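Local coordinates for protein Dye-decolorizing peroxidase (PDB 7D8M) that binds heme b and probably uses it for the peroxide-dependent oxidation of dyes and other substrates, as a member of the DyP-type peroxidase family, at residues D93-K97 against W109-G115; L300-Q304 against S389-I394. All coordinates share one frame; numbering follows the deposited sequence.

Contact 1 (D93-K97 against W109-G115)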
loop_
_atom_site.group_PDB
_atom_site.type_symbol
_atom_site.label_atom_id
_atom_site.label_comp_id
_atom_site.label_asym_id
_atom_site.label_seq_id
_atom_site.Cartn_x
_atom_site.Cartn_y
_atom_site.Cartn_z
ATOM N N ASP A 93 -15.547 10.551 -4.836
ATOM C CA ASP A 93 -15.489 10.366 -6.281
ATOM C C ASP A 93 -15.450 8.893 -6.664
ATOM O O ASP A 93 -15.972 8.510 -7.722
ATOM C CB ASP A 93 -14.244 11.062 -6.847
ATOM C CG ASP A 93 -14.463 12.541 -7.128
ATOM O OD1 ASP A 93 -15.624 13.003 -7.056
ATOM O OD2 ASP A 93 -13.463 13.242 -7.416
ATOM N N GLY A 94 -14.800 8.064 -5.848
ATOM C CA GLY A 94 -14.551 6.686 -6.238
ATOM C C GLY A 94 -13.305 6.597 -7.093
ATOM O O GLY A 94 -12.957 7.567 -7.771
ATOM N N GLN A 95 -12.627 5.447 -7.079
ATOM C CA GLN A 95 -11.324 5.356 -7.731
ATOM C C GLN A 95 -11.448 5.355 -9.247
ATOM O O GLN A 95 -10.538 5.829 -9.942
ATOM C CB GLN A 95 -10.577 4.107 -7.253
ATOM C CG GLN A 95 -9.090 4.055 -7.677
ATOM C CD GLN A 95 -8.406 2.777 -7.207
ATOM O OE1 GLN A 95 -7.991 1.956 -8.017
ATOM N NE2 GLN A 95 -8.302 2.602 -5.892
ATOM N N PHE A 96 -12.557 4.846 -9.780
ATOM C CA PHE A 96 -12.719 4.802 -11.228
ATOM C C PHE A 96 -12.787 6.207 -11.802
ATOM O O PHE A 96 -12.090 6.535 -12.772
ATOM C CB PHE A 96 -13.979 4.019 -11.589
ATOM C CG PHE A 96 -14.135 3.769 -13.054
ATOM C CD1 PHE A 96 -13.181 3.046 -13.752
ATOM C CD2 PHE A 96 -15.245 4.246 -13.734
ATOM C CE1 PHE A 96 -13.323 2.807 -15.102
ATOM C CE2 PHE A 96 -15.401 4.008 -15.084
ATOM C CZ PHE A 96 -14.436 3.288 -15.771
ATOM N N LYS A 97 -13.638 7.049 -11.214
ATOM C CA LYS A 97 -13.703 8.445 -11.617
ATOM C C LYS A 97 -12.357 9.128 -11.415
ATOM O O LYS A 97 -11.870 9.837 -12.304
ATOM C CB LYS A 97 -14.799 9.158 -10.823
ATOM C CG LYS A 97 -14.865 10.652 -11.057
ATOM C CD LYS A 97 -15.961 11.283 -10.219
ATOM C CE LYS A 97 -16.093 12.771 -10.519
ATOM N NZ LYS A 97 -17.210 13.382 -9.740
ATOM N N TRP A 109 -8.161 -2.325 -16.426
ATOM C CA TRP A 109 -8.837 -2.548 -15.152
ATOM C C TRP A 109 -9.650 -3.834 -15.172
ATOM O O TRP A 109 -10.272 -4.178 -16.182
ATOM C CB TRP A 109 -9.772 -1.385 -14.825
ATOM C CG TRP A 109 -9.119 -0.258 -14.146
ATOM C CD1 TRP A 109 -7.883 0.259 -14.417
ATOM C CD2 TRP A 109 -9.658 0.524 -13.079
ATOM N NE1 TRP A 109 -7.623 1.317 -13.583
ATOM C CE2 TRP A 109 -8.696 1.497 -12.748
ATOM C CE3 TRP A 109 -10.858 0.489 -12.362
ATOM C CZ2 TRP A 109 -8.894 2.425 -11.727
ATOM C CZ3 TRP A 109 -11.055 1.416 -11.351
ATOM C CH2 TRP A 109 -10.078 2.368 -11.044
ATOM N N GLU A 110 -9.641 -4.548 -14.045
ATOM C CA GLU A 110 -10.638 -5.586 -13.819
ATOM C C GLU A 110 -12.030 -4.998 -13.998
ATOM O O GLU A 110 -12.321 -3.905 -13.510
ATOM C CB GLU A 110 -10.507 -6.167 -12.410
ATOM C CG GLU A 110 -9.164 -6.801 -12.110
ATOM C CD GLU A 110 -8.922 -8.096 -12.876
ATOM O OE1 GLU A 110 -9.908 -8.771 -13.255
ATOM O OE2 GLU A 110 -7.730 -8.423 -13.100
ATOM N N GLU A 111 -12.895 -5.739 -14.693
ATOM C CA GLU A 111 -14.194 -5.191 -15.076
ATOM C C GLU A 111 -15.013 -4.770 -13.860
ATOM O O GLU A 111 -15.650 -3.710 -13.873
ATOM C CB GLU A 111 -14.961 -6.215 -15.913
ATOM C CG GLU A 111 -16.303 -5.722 -16.411
ATOM C CD GLU A 111 -16.175 -4.535 -17.353
ATOM O OE1 GLU A 111 -15.137 -4.426 -18.046
ATOM O OE2 GLU A 111 -17.117 -3.711 -17.404
ATOM N N ALA A 112 -14.999 -5.580 -12.792
ATOM C CA ALA A 112 -15.822 -5.294 -11.620
ATOM C C ALA A 112 -15.539 -3.926 -11.017
ATOM O O ALA A 112 -16.421 -3.352 -10.366
ATOM C CB ALA A 112 -15.620 -6.375 -10.554
ATOM N N PHE A 113 -14.342 -3.386 -11.216
ATOM C CA PHE A 113 -13.998 -2.090 -10.647
ATOM C C PHE A 113 -14.386 -0.916 -11.538
ATOM O O PHE A 113 -14.334 0.236 -11.079
ATOM C CB PHE A 113 -12.491 -2.022 -10.363
ATOM C CG PHE A 113 -12.042 -2.929 -9.261
ATOM C CD1 PHE A 113 -12.616 -2.845 -8.003
ATOM C CD2 PHE A 113 -11.048 -3.861 -9.479
ATOM C CE1 PHE A 113 -12.213 -3.685 -6.978
ATOM C CE2 PHE A 113 -10.635 -4.708 -8.458
ATOM C CZ PHE A 113 -11.225 -4.619 -7.207
ATOM N N LYS A 114 -14.765 -1.174 -12.792
ATOM C CA LYS A 114 -14.938 -0.106 -13.779
ATOM C C LYS A 114 -16.319 0.525 -13.613
ATOM O O LYS A 114 -17.209 0.432 -14.462
ATOM C CB LYS A 114 -14.714 -0.640 -15.186
ATOM C CG LYS A 114 -13.329 -1.239 -15.376
ATOM C CD LYS A 114 -13.106 -1.721 -16.796
ATOM C CE LYS A 114 -12.791 -0.556 -17.723
ATOM N NZ LYS A 114 -12.392 -1.051 -19.066
ATOM N N GLY A 115 -16.482 1.189 -12.484
ATOM C CA GLY A 115 -17.714 1.893 -12.209
ATOM C C GLY A 115 -17.845 2.123 -10.718
ATOM O O GLY A 115 -16.850 2.309 -10.017
HETATM O O HOH W 1 -15.124 3.934 -8.649
#

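Contact 2 (L300-Q304 against S389-I394)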
loop_
_atom_site.group_PDB
_atom_site.type_symbol
_atom_site.label_atom_id
_atom_site.label_comp_id
_atom_site.label_asym_id
_atom_site.label_seq_id
_atom_site.Cartn_x
_atom_site.Cartn_y
_atom_site.Cartn_z
ATOM N N LEU A 300 22.461 17.569 0.302
ATOM C CA LEU A 300 21.138 17.004 0.036
ATOM C C LEU A 300 20.552 17.515 -1.269
ATOM O O LEU A 300 19.721 16.838 -1.883
ATOM C CB LEU A 300 20.171 17.341 1.178
ATOM C CG LEU A 300 20.188 16.458 2.408
ATOM C CD1 LEU A 300 19.252 17.023 3.458
ATOM C CD2 LEU A 300 19.780 15.058 2.018
ATOM N N ALA A 301 20.950 18.714 -1.697
ATOM C CA ALA A 301 20.401 19.290 -2.917
ATOM C C ALA A 301 20.948 18.646 -4.182
ATOM O O ALA A 301 20.312 18.774 -5.233
ATOM C CB ALA A 301 20.675 20.796 -2.969
ATOM N N THR A 302 22.115 17.981 -4.128
ATOM C CA THR A 302 22.737 17.467 -5.352
ATOM C C THR A 302 23.208 16.018 -5.296
ATOM O O THR A 302 23.318 15.400 -6.361
ATOM C CB THR A 302 23.947 18.335 -5.774
ATOM O OG1 THR A 302 24.962 18.268 -4.769
ATOM C CG2 THR A 302 23.543 19.790 -5.999
ATOM N N ASP A 303 23.479 15.451 -4.126
ATOM C CA ASP A 303 24.190 14.179 -4.040
ATOM C C ASP A 303 23.238 12.997 -4.231
ATOM O O ASP A 303 22.477 12.647 -3.324
ATOM C CB ASP A 303 24.899 14.067 -2.697
ATOM C CG ASP A 303 25.805 12.850 -2.616
ATOM O OD1 ASP A 303 26.144 12.267 -3.672
ATOM O OD2 ASP A 303 26.191 12.486 -1.491
ATOM N N GLN A 304 23.329 12.331 -5.382
ATOM C CA GLN A 304 22.602 11.090 -5.600
ATOM C C GLN A 304 23.511 9.870 -5.603
ATOM O O GLN A 304 23.108 8.814 -6.105
ATOM C CB GLN A 304 21.826 11.150 -6.909
ATOM C CG GLN A 304 21.006 12.411 -7.066
ATOM C CD GLN A 304 20.146 12.363 -8.301
ATOM O OE1 GLN A 304 19.140 11.656 -8.333
ATOM N NE2 GLN A 304 20.540 13.113 -9.336
ATOM N N SER A 389 13.434 21.378 -4.448
ATOM C CA SER A 389 14.539 21.872 -3.616
ATOM C C SER A 389 15.895 21.335 -4.055
ATOM O O SER A 389 16.893 21.604 -3.366
ATOM C CB SER A 389 14.381 21.565 -2.116
ATOM O OG SER A 389 14.570 20.185 -1.846
ATOM N N LYS A 390 15.979 20.580 -5.146
ATOM C CA LYS A 390 17.272 20.086 -5.586
ATOM C C LYS A 390 17.905 21.105 -6.534
ATOM O O LYS A 390 17.316 22.144 -6.847
ATOM C CB LYS A 390 17.126 18.706 -6.229
ATOM C CG LYS A 390 16.322 17.718 -5.378
ATOM C CD LYS A 390 16.871 17.671 -3.953
ATOM C CE LYS A 390 16.308 16.502 -3.174
ATOM N NZ LYS A 390 16.894 16.385 -1.818
ATOM N N GLY A 391 19.121 20.812 -6.993
ATOM C CA GLY A 391 19.809 21.693 -7.909
ATOM C C GLY A 391 18.983 21.975 -9.147
ATOM O O GLY A 391 18.411 21.062 -9.751
ATOM N N PRO A 392 18.930 23.250 -9.564
ATOM C CA PRO A 392 17.984 23.649 -10.627
ATOM C C PRO A 392 18.176 22.923 -11.947
ATOM O O PRO A 392 17.214 22.800 -12.714
ATOM C CB PRO A 392 18.240 25.156 -10.788
ATOM C CG PRO A 392 18.986 25.574 -9.577
ATOM C CD PRO A 392 19.735 24.383 -9.074
ATOM N N SER A 393 19.378 22.439 -12.248
ATOM C CA SER A 393 19.606 21.719 -13.495
ATOM C C SER A 393 19.496 20.209 -13.341
ATOM O O SER A 393 19.596 19.487 -14.339
ATOM C CB SER A 393 20.986 22.082 -14.064
ATOM O OG SER A 393 22.005 21.368 -13.378
ATOM N N ILE A 394 19.306 19.718 -12.120
ATOM C CA ILE A 394 19.287 18.283 -11.855
ATOM C C ILE A 394 17.948 17.726 -12.330
ATOM O O ILE A 394 16.896 18.078 -11.795
ATOM C CB ILE A 394 19.525 17.984 -10.372
ATOM C CG1 ILE A 394 20.950 18.395 -9.976
ATOM C CG2 ILE A 394 19.290 16.503 -10.079
ATOM C CD1 ILE A 394 21.198 18.317 -8.475
#

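Contact 1 (D93-K97 against W109-G115)
The ring of F96 meets two kinds of neighbour, backbone over one face and an indole at its rim. Over that face runs the K114–G115 peptide: K114 CA sits 3.8 Å from the centroid of the F96 ring, only 20° off its normal, in a CH-pi contact, and G115 N stands 3.5 Å from F96 CD2, offset toward the rim. The aliphatic start of K114 joins in, its CB meeting F96 CE1. At the rim, F96 CD1 comes within 3.6 Å of W109 CZ3, and the two rings form an offset edge-to-face pair, planes at 62°, in which F96 offers its edge to the face of the indole six-membered ring. Because CG of F96 is anti to the backbone N (chi1 -173°), the phenyl group reaches across to the loop 109-115. This is helix-to-loop packing within the DyP dimeric alpha+beta barrel domain: helix 95-102 meets the loop that leads on to strand 120-126. A water ties the backbones together, accepting from F96 N at 2.9 Å and donating to G115 O at 2.7 Å. K114 is the centre of an inverse gamma turn, closed by G115 N to F113 O, which turns the peptide onto F96. W109 CH2 also touches Q95 OE1, 3.7 Å away, the amide standing nearly perpendicular to the indole. The indole is held by W109 NE1 bonding D104, whereas the Q95 amide is fixed by F221 O and R222 on strand 217-226.

Contact 2 (L300-Q304 against S389-I394)
L300 O and A301 O, successive carbonyls of one loop, each accept a hydrogen bond from the other loop, 389-394. G391 N donates to A301 O over 2.9 Å with an N-H...O angle of 151°, the nitrogen lying 30° out of the plane of the A301 carbonyl. K390 NZ reaches L300 O, also at 2.9 Å, but comes in from above that carbonyl's plane. The lysine chain bends once, at chi2 (-51°), and then runs extended alongside the 300-301 backbone, bringing its ammonium to L300 O; the same nitrogen forms a salt bridge with D320 of helix 319-323, so this charge links both loops to that helix. The whole is a loop-to-loop junction at the surface, where a type I beta turn from G391 to I394, closed by I394 N to G391 O, presents one hydrophobic side chain to the neighbouring loop. I394 CD1 lies 3.6 Å from T302 CA and 3.7 Å from T302 CG2, the two side chains crossing at about a right angle, and it also rests against A301 O. The other branch, I394 CG2, passes Q304 NE2 at 3.7 Å in van der Waals contact, while Q304 OE1 accepts from F309 N.

Overall arrangement
Both segments of contact 1 precede those of contact 2 in the sequence; the centres lie about 38 Å apart and the nearest atoms about 28 Å, so the two are separate. Contact 1 belongs to the N-terminal DyP barrel domain, next to strands 217-226 and 428-438 of the second four-stranded antiparallel sheet, so it lies where the two sheet-bearing halves meet. Contact 2 joins two surface loops beside helices 312-316 and 319-323, a region that includes the axial heme ligand H312. Neither touches the cofactor: the side chain of Q95 is about 10 Å from the heme, and that of L300 about 14 Å. The pair thus illustrates local packing in separate parts of one heme-binding chain.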